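Side-chain contacts in oxidoreductase (Bordetella pertussis, PDB 3Q2K), which probably oxidises UDP-N-acetylglucosaminuronic acid with NAD as cofactor, a step in making 2,3-diacetamido-2,3-dideoxy-D-mannuronic acid: residues Q108-A113 with G132-K137; R145-K150 with D326-C331; S271-G276 with T280-G285. All blocks are in the same frame, centred on the assembly; numbering follows the deposited sequence.

How the interactions relate
Interactions 1 and 2 both involve the NAD-binding Rossmann domain, and their centres lie 16 Å apart. They touch directly, through CA of Val-136 and CD2 of Leu-146, 4.1 Å apart, between helix 129-142 and strand 146-148, which follow each other in the chain. Each also reaches the cofactor: Gln-108 of interaction 1 lies beside the adenine, and Val-149 of interaction 2 touches the dinucleotide. Interaction 2 ties this domain to helix 321-333. Interaction 3 belongs to the large mixed sheet, with its centre 35 Å from that of interaction 1 and 27 Å from that of interaction 2. Its Ser-271 side chain is about 13 Å from the bound UDP-sugar, and its hairpin meets a second subunit.

Interaction 1 of 3, residues Q108-A113 with G132-K137. With NAI (1,4-dihydronicotinamide adenine dinucleotide), chain U.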
loop_
_atom_site.group_PDB
_atom_site.type_symbol
_atom_site.label_atom_id
_atom_site.label_comp_id
_atom_site.label_asym_id
_atom_site.label_seq_id
_atom_site.Cartn_x
_atom_site.Cartn_y
_atom_site.Cartn_z
ATOM N N GLN C 108 5.223 6.818 37.129
ATOM C CA GLN C 108 4.992 7.435 38.426
ATOM C C GLN C 108 3.494 7.400 38.723
ATOM O O GLN C 108 3.087 7.111 39.850
ATOM C CB GLN C 108 5.590 8.847 38.465
ATOM C CG GLN C 108 7.102 8.746 38.505
ATOM C CD GLN C 108 7.783 10.093 38.554
ATOM O OE1 GLN C 108 8.907 10.209 39.032
ATOM N NE2 GLN C 108 7.122 11.113 38.031
ATOM N N ALA C 109 2.650 7.656 37.728
ATOM C CA ALA C 109 1.230 7.723 38.053
ATOM C C ALA C 109 0.737 6.346 38.478
ATOM O O ALA C 109 -0.168 6.258 39.299
ATOM C CB ALA C 109 0.395 8.233 36.917
ATOM N N ILE C 110 1.297 5.282 37.915
ATOM C CA ILE C 110 0.835 3.932 38.236
ATOM C C ILE C 110 1.258 3.564 39.668
ATOM O O ILE C 110 0.430 3.121 40.461
ATOM C CB ILE C 110 1.352 2.946 37.169
ATOM C CG1 ILE C 110 0.723 3.213 35.795
ATOM C CG2 ILE C 110 1.264 1.476 37.587
ATOM C CD1 ILE C 110 1.064 2.080 34.858
ATOM N N GLU C 111 2.496 3.824 40.076
ATOM C CA GLU C 111 2.879 3.623 41.474
ATOM C C GLU C 111 2.142 4.516 42.480
ATOM O O GLU C 111 1.721 4.100 43.560
ATOM C CB GLU C 111 4.388 3.826 41.575
ATOM C CG GLU C 111 5.021 3.680 42.955
ATOM C CD GLU C 111 6.506 4.013 42.944
ATOM O OE1 GLU C 111 7.250 3.807 43.927
ATOM O OE2 GLU C 111 6.984 4.508 41.904
ATOM N N VAL C 112 1.904 5.767 42.104
ATOM C CA VAL C 112 1.102 6.608 42.981
ATOM C C VAL C 112 -0.252 5.939 43.127
ATOM O O VAL C 112 -0.804 5.800 44.213
ATOM C CB VAL C 112 0.894 8.041 42.455
ATOM C CG1 VAL C 112 -0.234 8.741 43.195
ATOM C CG2 VAL C 112 2.181 8.842 42.624
ATOM N N ALA C 113 -0.819 5.504 42.012
ATOM C CA ALA C 113 -2.175 5.004 42.165
ATOM C C ALA C 113 -2.197 3.706 42.961
ATOM O O ALA C 113 -3.139 3.474 43.716
ATOM C CB ALA C 113 -2.848 4.839 40.820
ATOM N N GLY C 132 0.234 5.687 28.146
ATOM C CA GLY C 132 -0.881 6.537 28.555
ATOM C C GLY C 132 -2.153 5.739 28.817
ATOM O O GLY C 132 -2.855 6.030 29.787
ATOM N N LYS C 133 -2.489 4.754 27.983
ATOM C CA LYS C 133 -3.563 3.823 28.325
ATOM C C LYS C 133 -3.386 3.106 29.668
ATOM O O LYS C 133 -4.332 2.960 30.446
ATOM C CB LYS C 133 -3.845 2.815 27.208
ATOM C CG LYS C 133 -4.534 3.434 25.987
ATOM C CD LYS C 133 -5.023 2.410 24.966
ATOM C CE LYS C 133 -3.823 1.595 24.516
ATOM N NZ LYS C 133 -3.983 0.837 23.247
ATOM N N ARG C 134 -2.178 2.632 29.949
ATOM C CA ARG C 134 -1.904 1.918 31.190
ATOM C C ARG C 134 -2.046 2.845 32.394
ATOM O O ARG C 134 -2.609 2.419 33.403
ATOM C CB ARG C 134 -0.488 1.356 31.152
ATOM C CG ARG C 134 -0.399 -0.150 31.262
ATOM C CD ARG C 134 1.056 -0.469 31.555
ATOM N NE ARG C 134 1.951 0.140 30.573
ATOM C CZ ARG C 134 2.101 -0.238 29.304
ATOM N NH1 ARG C 134 2.949 0.405 28.510
ATOM N NH2 ARG C 134 1.410 -1.248 28.794
ATOM N N MET C 135 -1.578 4.087 32.300
ATOM C CA MET C 135 -1.795 5.078 33.364
ATOM C C MET C 135 -3.290 5.130 33.658
ATOM O O MET C 135 -3.693 4.928 34.803
ATOM C CB MET C 135 -1.454 6.513 32.935
ATOM C CG MET C 135 -0.019 6.835 32.594
ATOM S SD MET C 135 -0.151 8.518 31.970
ATOM C CE MET C 135 -0.416 9.418 33.498
ATOM N N VAL C 136 -4.107 5.474 32.665
ATOM C CA VAL C 136 -5.562 5.503 32.839
ATOM C C VAL C 136 -6.203 4.241 33.419
ATOM O O VAL C 136 -7.042 4.247 34.329
ATOM C CB VAL C 136 -6.275 5.823 31.517
ATOM C CG1 VAL C 136 -7.781 5.939 31.707
ATOM C CG2 VAL C 136 -5.684 7.109 30.982
ATOM N N LYS C 137 -5.839 3.086 32.883
ATOM C CA LYS C 137 -6.456 1.920 33.491
ATOM C C LYS C 137 -6.108 1.849 34.977
ATOM O O LYS C 137 -6.959 1.567 35.820
ATOM C CB LYS C 137 -6.137 0.627 32.732
ATOM C CG LYS C 137 -4.724 0.104 32.916
ATOM C CD LYS C 137 -4.469 -1.071 31.984
ATOM C CE LYS C 137 -3.141 -1.750 32.281
ATOM N NZ LYS C 137 -2.934 -2.952 31.426
HETATM P PA NAI U . 12.955 19.831 34.446
HETATM O O1A NAI U . 14.237 19.221 34.034
HETATM O O2A NAI U . 13.255 21.374 34.804
HETATM O O5B NAI U . 12.428 19.426 35.915
HETATM C C5B NAI U . 12.868 18.096 36.165
HETATM C C4B NAI U . 12.868 17.674 37.629
HETATM O O4B NAI U . 12.433 16.313 37.743
HETATM C C3B NAI U . 14.381 17.776 37.906
HETATM O O3B NAI U . 14.546 18.507 39.124
HETATM C C2B NAI U . 14.760 16.269 37.908
HETATM O O2B NAI U . 15.828 15.963 38.809
HETATM C C1B NAI U . 13.465 15.714 38.542
HETATM N N9A NAI U . 13.467 14.271 38.370
HETATM C C8A NAI U . 14.045 13.541 37.379
HETATM N N7A NAI U . 13.781 12.284 37.608
HETATM C C5A NAI U . 13.049 12.114 38.732
HETATM C C6A NAI U . 12.487 11.031 39.436
HETATM N N6A NAI U . 12.614 9.726 38.996
HETATM N N1A NAI U . 11.786 11.312 40.530
HETATM C C2A NAI U . 11.599 12.552 40.951
HETATM N N3A NAI U . 12.109 13.590 40.324
HETATM C C4A NAI U . 12.815 13.414 39.215
HETATM O O3 NAI U . 11.973 20.039 33.196
HETATM P PN NAI U . 10.529 20.668 33.510
HETATM O O1N NAI U . 10.493 21.828 32.498
HETATM O O2N NAI U . 10.189 21.317 34.868
HETATM O O5D NAI U . 9.470 19.573 32.968
HETATM C C5D NAI U . 8.253 19.774 33.674
HETATM C C4D NAI U . 7.242 18.677 33.319
HETATM O O4D NAI U . 6.077 19.525 33.230
HETATM C C3D NAI U . 7.447 18.084 31.910
HETATM O O3D NAI U . 6.449 17.139 31.543
HETATM C C2D NAI U . 7.139 19.335 31.063
HETATM O O2D NAI U . 6.595 18.877 29.830
HETATM C C1D NAI U . 5.915 19.871 31.843
HETATM N N1N NAI U . 5.774 21.323 31.775
HETATM C C2N NAI U . 4.557 21.800 31.629
HETATM C C3N NAI U . 4.394 23.178 31.566
HETATM C C7N NAI U . 3.041 23.733 31.385
HETATM O O7N NAI U . 2.914 24.850 30.927
HETATM N N7N NAI U . 1.986 22.959 31.707
HETATM C C4N NAI U . 5.510 24.010 31.635
HETATM C C5N NAI U . 6.756 23.428 31.769
HETATM C C6N NAI U . 6.867 22.053 31.852
#
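Helices 105-114 and 129-142 run nearly parallel here, their local axes 13° apart and 8.9 Å from each other at closest approach, with Ile-110 opposite Met-135. Ile-110 has the largest share of the contact. Its CG1 lies beside the backbone N (chi1 -66°) and rests 4.0 Å from CA of Met-135. The chain then extends, and CD1 of Ile-110 comes 4.1 Å from CB of Arg-134, with the carbonyl O of Arg-134 close by. Beside it, the small methyl CB of Ala-109 meets the end of Met-135, whose CE is 3.7 Å away. A bend at the last methionine torsion (chi3 74°) places that CE by Ala-109. The charged end of Arg-134 takes no part and forms a salt bridge with Asp-131. On another side of helix 105-114, Gln-108 faces the cofactor: its OE1 is 3.4 Å from N1A of NAI, and its NE2 makes a weak hydrogen bond to Thr-100. The helix thus carries both a helix-helix seam and part of the adenine pocket. No hydrogen bond crosses between the two segments. The join rests on van der Waals contact of aliphatic side chains with each other and with the backbone of Arg-134 and Met-135, so the fit here probably depends on shape more than on charge.

Interaction 2 of 3, residues R145-K150 with D326-C331; sequences RLFVVK and DNVINC
Strand 146-148 is the last strand of the parallel Rossmann sheet within this chain, and here it is covered by helix 321-333 from the C-terminal part of the sequence. Phe-147 is the centre of the contact. Its CG is turned away from the carbonyl carbon (chi1 -52°), which carries the ring out toward the helix. Val-328 sits over one face of that ring. Its CG1 is 4.2 Å from the ring centroid and only 9° off the ring normal, a CH-pi contact. CG2 of Val-328 lies over the same ring, 4.1 Å from CD1 of Phe-147. Cys-331 comes to the edge instead. Its CB lies in the ring plane, and its SG is 3.6 Å from CZ of Phe-147. The sulfur is 76° off the ring normal, an edge-on sulfur-aromatic contact. The same sulfur also meets Arg-145, whose NE is 3.2 Å from SG of Cys-331. The sulfur approaches the guanidinium obliquely, and no hydrogen bond is formed. NE is buried here and has no hydrogen-bonding partner in the model. The far end of Arg-145 is anchored elsewhere, by a salt bridge from NH2 to Glu-337. Tyr-324 and Leu-332 of the same helix, on either side of 326-331 in sequence, also pack on Phe-147, and Pro-338 adds to its surroundings. One helix thus packs on one face and at the edge of the buried ring. Such a helix laid against the Rossmann sheet fits the two-part build of GFO/IDH/MocA oxidoreductases, in which a later part of the chain returns to the nucleotide-binding domain.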
loop_
_atom_site.group_PDB
_atom_site.type_symbol
_atom_site.label_atom_id
_atom_site.label_comp_id
_atom_site.label_asym_id
_atom_site.label_seq_id
_atom_site.Cartn_x
_atom_site.Cartn_y
_atom_site.Cartn_z
ATOM N N ARG C 145 -8.583 9.672 41.297
ATOM C CA ARG C 145 -8.603 10.708 40.269
ATOM C C ARG C 145 -7.269 10.786 39.530
ATOM O O ARG C 145 -6.204 10.747 40.148
ATOM C CB ARG C 145 -8.675 12.038 41.019
ATOM C CG ARG C 145 -9.846 12.917 40.663
ATOM C CD ARG C 145 -11.086 12.077 40.843
ATOM N NE ARG C 145 -12.208 12.793 40.251
ATOM C CZ ARG C 145 -13.447 12.319 40.256
ATOM N NH1 ARG C 145 -13.694 11.161 40.849
ATOM N NH2 ARG C 145 -14.425 13.011 39.693
ATOM N N LEU C 146 -7.320 10.956 38.214
ATOM C CA LEU C 146 -6.135 11.262 37.421
ATOM C C LEU C 146 -6.458 12.550 36.675
ATOM O O LEU C 146 -7.404 12.546 35.889
ATOM C CB LEU C 146 -5.885 10.131 36.420
ATOM C CG LEU C 146 -4.986 10.454 35.237
ATOM C CD1 LEU C 146 -3.761 11.226 35.709
ATOM C CD2 LEU C 146 -4.610 9.183 34.483
ATOM N N PHE C 147 -5.751 13.643 36.954
ATOM C CA PHE C 147 -5.966 14.896 36.228
ATOM C C PHE C 147 -4.764 15.127 35.310
ATOM O O PHE C 147 -3.660 14.699 35.620
ATOM C CB PHE C 147 -6.039 16.122 37.138
ATOM C CG PHE C 147 -7.018 16.003 38.270
ATOM C CD1 PHE C 147 -8.249 16.634 38.202
ATOM C CD2 PHE C 147 -6.694 15.292 39.416
ATOM C CE1 PHE C 147 -9.164 16.536 39.233
ATOM C CE2 PHE C 147 -7.593 15.214 40.460
ATOM C CZ PHE C 147 -8.834 15.810 40.359
ATOM N N VAL C 148 -4.944 15.778 34.167
ATOM C CA VAL C 148 -3.824 16.137 33.311
ATOM C C VAL C 148 -3.796 17.659 33.151
ATOM O O VAL C 148 -4.794 18.312 32.857
ATOM C CB VAL C 148 -3.933 15.440 31.944
ATOM C CG1 VAL C 148 -2.808 15.908 31.018
ATOM C CG2 VAL C 148 -3.987 13.927 32.161
ATOM N N VAL C 149 -2.639 18.279 33.350
ATOM C CA VAL C 149 -2.623 19.743 33.385
ATOM C C VAL C 149 -2.827 20.267 31.975
ATOM O O VAL C 149 -2.023 19.974 31.100
ATOM C CB VAL C 149 -1.290 20.274 33.936
ATOM C CG1 VAL C 149 -1.187 21.774 33.741
ATOM C CG2 VAL C 149 -1.200 19.915 35.408
ATOM N N LYS C 150 -3.891 21.019 31.725
ATOM C CA LYS C 150 -4.008 21.626 30.414
ATOM C C LYS C 150 -4.472 23.049 30.670
ATOM O O LYS C 150 -5.640 23.360 30.433
ATOM C CB LYS C 150 -5.014 20.876 29.535
ATOM C CG LYS C 150 -4.458 20.483 28.187
ATOM C CD LYS C 150 -3.684 19.197 28.370
ATOM C CE LYS C 150 -3.235 18.678 27.007
ATOM N NZ LYS C 150 -1.770 18.675 26.738
ATOM N N ASP C 326 -7.755 25.577 40.641
ATOM C CA ASP C 326 -9.091 25.829 41.166
ATOM C C ASP C 326 -9.995 24.623 40.965
ATOM O O ASP C 326 -10.664 24.172 41.896
ATOM C CB ASP C 326 -9.782 27.017 40.504
ATOM C CG ASP C 326 -11.026 27.425 41.271
ATOM O OD1 ASP C 326 -11.002 27.309 42.515
ATOM O OD2 ASP C 326 -12.047 27.811 40.667
ATOM N N ASN C 327 -9.989 24.121 39.734
ATOM C CA ASN C 327 -10.810 22.992 39.307
ATOM C C ASN C 327 -10.420 21.678 39.985
ATOM O O ASN C 327 -11.280 20.913 40.429
ATOM C CB ASN C 327 -10.753 22.900 37.777
ATOM C CG ASN C 327 -11.258 21.574 37.244
ATOM O OD1 ASN C 327 -10.519 20.803 36.633
ATOM N ND2 ASN C 327 -12.528 21.289 37.498
ATOM N N VAL C 328 -9.123 21.400 40.073
ATOM C CA VAL C 328 -8.641 20.219 40.783
ATOM C C VAL C 328 -9.130 20.177 42.231
ATOM O O VAL C 328 -9.681 19.182 42.706
ATOM C CB VAL C 328 -7.102 20.240 40.798
ATOM C CG1 VAL C 328 -6.541 19.088 41.609
ATOM C CG2 VAL C 328 -6.565 20.181 39.377
ATOM N N ILE C 329 -8.953 21.294 42.928
ATOM C CA ILE C 329 -9.359 21.413 44.323
ATOM C C ILE C 329 -10.865 21.212 44.469
ATOM O O ILE C 329 -11.290 20.407 45.300
ATOM C CB ILE C 329 -8.932 22.779 44.898
ATOM C CG1 ILE C 329 -7.410 22.954 44.891
ATOM C CG2 ILE C 329 -9.459 22.932 46.316
ATOM C CD1 ILE C 329 -6.969 24.305 45.456
ATOM N N ASN C 330 -11.661 21.921 43.669
ATOM C CA ASN C 330 -13.100 21.668 43.563
ATOM C C ASN C 330 -13.415 20.191 43.372
ATOM O O ASN C 330 -14.118 19.608 44.195
ATOM C CB ASN C 330 -13.786 22.463 42.448
ATOM C CG ASN C 330 -13.713 23.952 42.683
ATOM O OD1 ASN C 330 -13.480 24.389 43.807
ATOM N ND2 ASN C 330 -13.893 24.735 41.628
ATOM N N CYS C 331 -12.877 19.592 42.314
ATOM C CA CYS C 331 -13.124 18.180 42.063
ATOM C C CYS C 331 -12.763 17.327 43.278
ATOM O O CYS C 331 -13.477 16.407 43.681
ATOM C CB CYS C 331 -12.379 17.715 40.807
ATOM S SG CYS C 331 -12.398 15.916 40.745
#

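Interaction 3 of 3, residues S271-G276 with T280-G285; sequences SITILG and TVRVGG
With its chi1 of -73°, Thr-273 holds OG1 anti to the carbonyl carbon, and Arg-282 runs extended from CG to NE, so the guanidinium passes across the threonine hydroxyl. OG1 of Thr-273 lies over one face of that group, 3.5 Å from NH2 of Arg-282. The angle is poor, and this is not a hydrogen bond. The arginine has stronger partners: NH1 forms a salt bridge with Glu-269, and NH2 forms one with Glu-269 of the second subunit. Leu-275 and Thr-280 project from the same face of the sheet, side by side, with CD2 of Leu-275 3.7 Å from OG1 of Thr-280. That hydroxyl is hydrogen-bonded to the backbone carbonyl O of Tyr-264 of the second subunit. A water donates to it and to the carbonyl O of Gly-276, bridging the strands near the turn. The other face is apolar. CG2 of Ile-272 and CG2 of Val-283 meet at 3.9 Å, and Ile-274 and Val-281 form the next pair. Val-161 of helix 156-166 packs on Ile-274, Val-281 and Val-283. Four backbone bonds join the strands. N of Ile-272 gives to O of Val-283 at 2.9 Å, and N of Val-283 returns to O of Ile-272 at 2.7 Å. Ile-274 and Val-281 exchange a second pair, with N of Ile-274 2.8 Å from O of Val-281. The strands are antiparallel, their axes 179° apart. This is a beta hairpin within the large mixed sheet of the C-terminal alpha/beta domain, helix-covered on one face and meeting a second subunit on the other.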
loop_
_atom_site.group_PDB
_atom_site.type_symbol
_atom_site.label_atom_id
_atom_site.label_comp_id
_atom_site.label_asym_id
_atom_site.label_seq_id
_atom_site.Cartn_x
_atom_site.Cartn_y
_atom_site.Cartn_z
ATOM N N SER C 271 -1.463 30.472 17.641
ATOM C CA SER C 271 -2.787 30.933 17.222
ATOM C C SER C 271 -3.682 29.813 16.710
ATOM O O SER C 271 -3.186 28.733 16.391
ATOM C CB SER C 271 -2.658 31.948 16.093
ATOM O OG SER C 271 -2.145 31.247 14.973
ATOM N N ILE C 272 -4.977 30.113 16.676
ATOM C CA ILE C 272 -6.048 29.294 16.125
ATOM C C ILE C 272 -7.064 30.137 15.363
ATOM O O ILE C 272 -7.477 31.214 15.790
ATOM C CB ILE C 272 -6.750 28.367 17.131
ATOM C CG1 ILE C 272 -7.797 27.529 16.393
ATOM C CG2 ILE C 272 -7.411 29.136 18.267
ATOM C CD1 ILE C 272 -7.972 26.159 17.036
ATOM N N THR C 273 -7.411 29.680 14.167
ATOM C CA THR C 273 -8.400 30.364 13.349
ATOM C C THR C 273 -9.458 29.315 13.042
ATOM O O THR C 273 -9.097 28.229 12.578
ATOM C CB THR C 273 -7.786 30.657 11.981
ATOM O OG1 THR C 273 -6.843 31.719 12.133
ATOM C CG2 THR C 273 -8.854 31.134 11.035
ATOM N N ILE C 274 -10.719 29.615 13.342
ATOM C CA ILE C 274 -11.805 28.713 12.990
ATOM C C ILE C 274 -12.755 29.393 12.021
ATOM O O ILE C 274 -13.260 30.469 12.329
ATOM C CB ILE C 274 -12.543 28.246 14.253
ATOM C CG1 ILE C 274 -11.572 27.461 15.132
ATOM C CG2 ILE C 274 -13.701 27.303 13.934
ATOM C CD1 ILE C 274 -12.074 27.377 16.562
ATOM N N LEU C 275 -13.009 28.770 10.877
ATOM C CA LEU C 275 -13.893 29.374 9.882
ATOM C C LEU C 275 -15.145 28.529 9.710
ATOM O O LEU C 275 -14.996 27.339 9.469
ATOM C CB LEU C 275 -13.193 29.428 8.523
ATOM C CG LEU C 275 -11.923 30.280 8.592
ATOM C CD1 LEU C 275 -11.263 30.465 7.236
ATOM C CD2 LEU C 275 -12.361 31.642 9.121
ATOM N N GLY C 276 -16.336 29.108 9.838
ATOM C CA GLY C 276 -17.593 28.427 9.554
ATOM C C GLY C 276 -18.633 29.158 8.724
ATOM O O GLY C 276 -18.411 30.235 8.172
ATOM N N THR C 280 -16.616 33.493 12.115
ATOM C CA THR C 280 -15.203 33.507 11.790
ATOM C C THR C 280 -14.472 33.949 13.053
ATOM O O THR C 280 -14.809 34.948 13.682
ATOM C CB THR C 280 -14.995 34.546 10.690
ATOM O OG1 THR C 280 -15.283 33.920 9.432
ATOM C CG2 THR C 280 -13.579 35.103 10.791
ATOM N N VAL C 281 -13.503 33.175 13.517
ATOM C CA VAL C 281 -12.805 33.552 14.738
ATOM C C VAL C 281 -11.313 33.296 14.565
ATOM O O VAL C 281 -10.899 32.285 13.993
ATOM C CB VAL C 281 -13.355 32.857 16.004
ATOM C CG1 VAL C 281 -12.375 32.895 17.160
ATOM C CG2 VAL C 281 -14.611 33.601 16.440
ATOM N N ARG C 282 -10.523 34.239 15.065
ATOM C CA ARG C 282 -9.076 34.085 15.079
ATOM C C ARG C 282 -8.547 34.526 16.438
ATOM O O ARG C 282 -8.902 35.568 16.989
ATOM C CB ARG C 282 -8.441 34.842 13.912
ATOM C CG ARG C 282 -6.934 34.989 14.027
ATOM C CD ARG C 282 -6.364 35.236 12.645
ATOM N NE ARG C 282 -4.927 35.001 12.671
ATOM C CZ ARG C 282 -4.274 34.501 11.628
ATOM N NH1 ARG C 282 -2.963 34.297 11.694
ATOM N NH2 ARG C 282 -4.972 34.194 10.541
ATOM N N VAL C 283 -7.732 33.652 17.014
ATOM C CA VAL C 283 -7.152 33.893 18.321
ATOM C C VAL C 283 -5.656 33.874 18.042
ATOM O O VAL C 283 -5.066 32.817 17.810
ATOM C CB VAL C 283 -7.545 32.865 19.405
ATOM C CG1 VAL C 283 -7.230 33.404 20.799
ATOM C CG2 VAL C 283 -9.026 32.493 19.407
ATOM N N GLY C 284 -5.078 35.071 18.048
ATOM C CA GLY C 284 -3.635 35.239 17.922
ATOM C C GLY C 284 -2.882 35.538 19.199
ATOM O O GLY C 284 -3.300 35.157 20.296
ATOM N N GLY C 285 -1.776 36.254 19.024
ATOM C CA GLY C 285 -0.848 36.485 20.114
ATOM C C GLY C 285 0.256 35.452 20.044
ATOM O O GLY C 285 0.288 34.625 19.133
HETATM O O HOH W 1 -16.015 31.581 8.287
#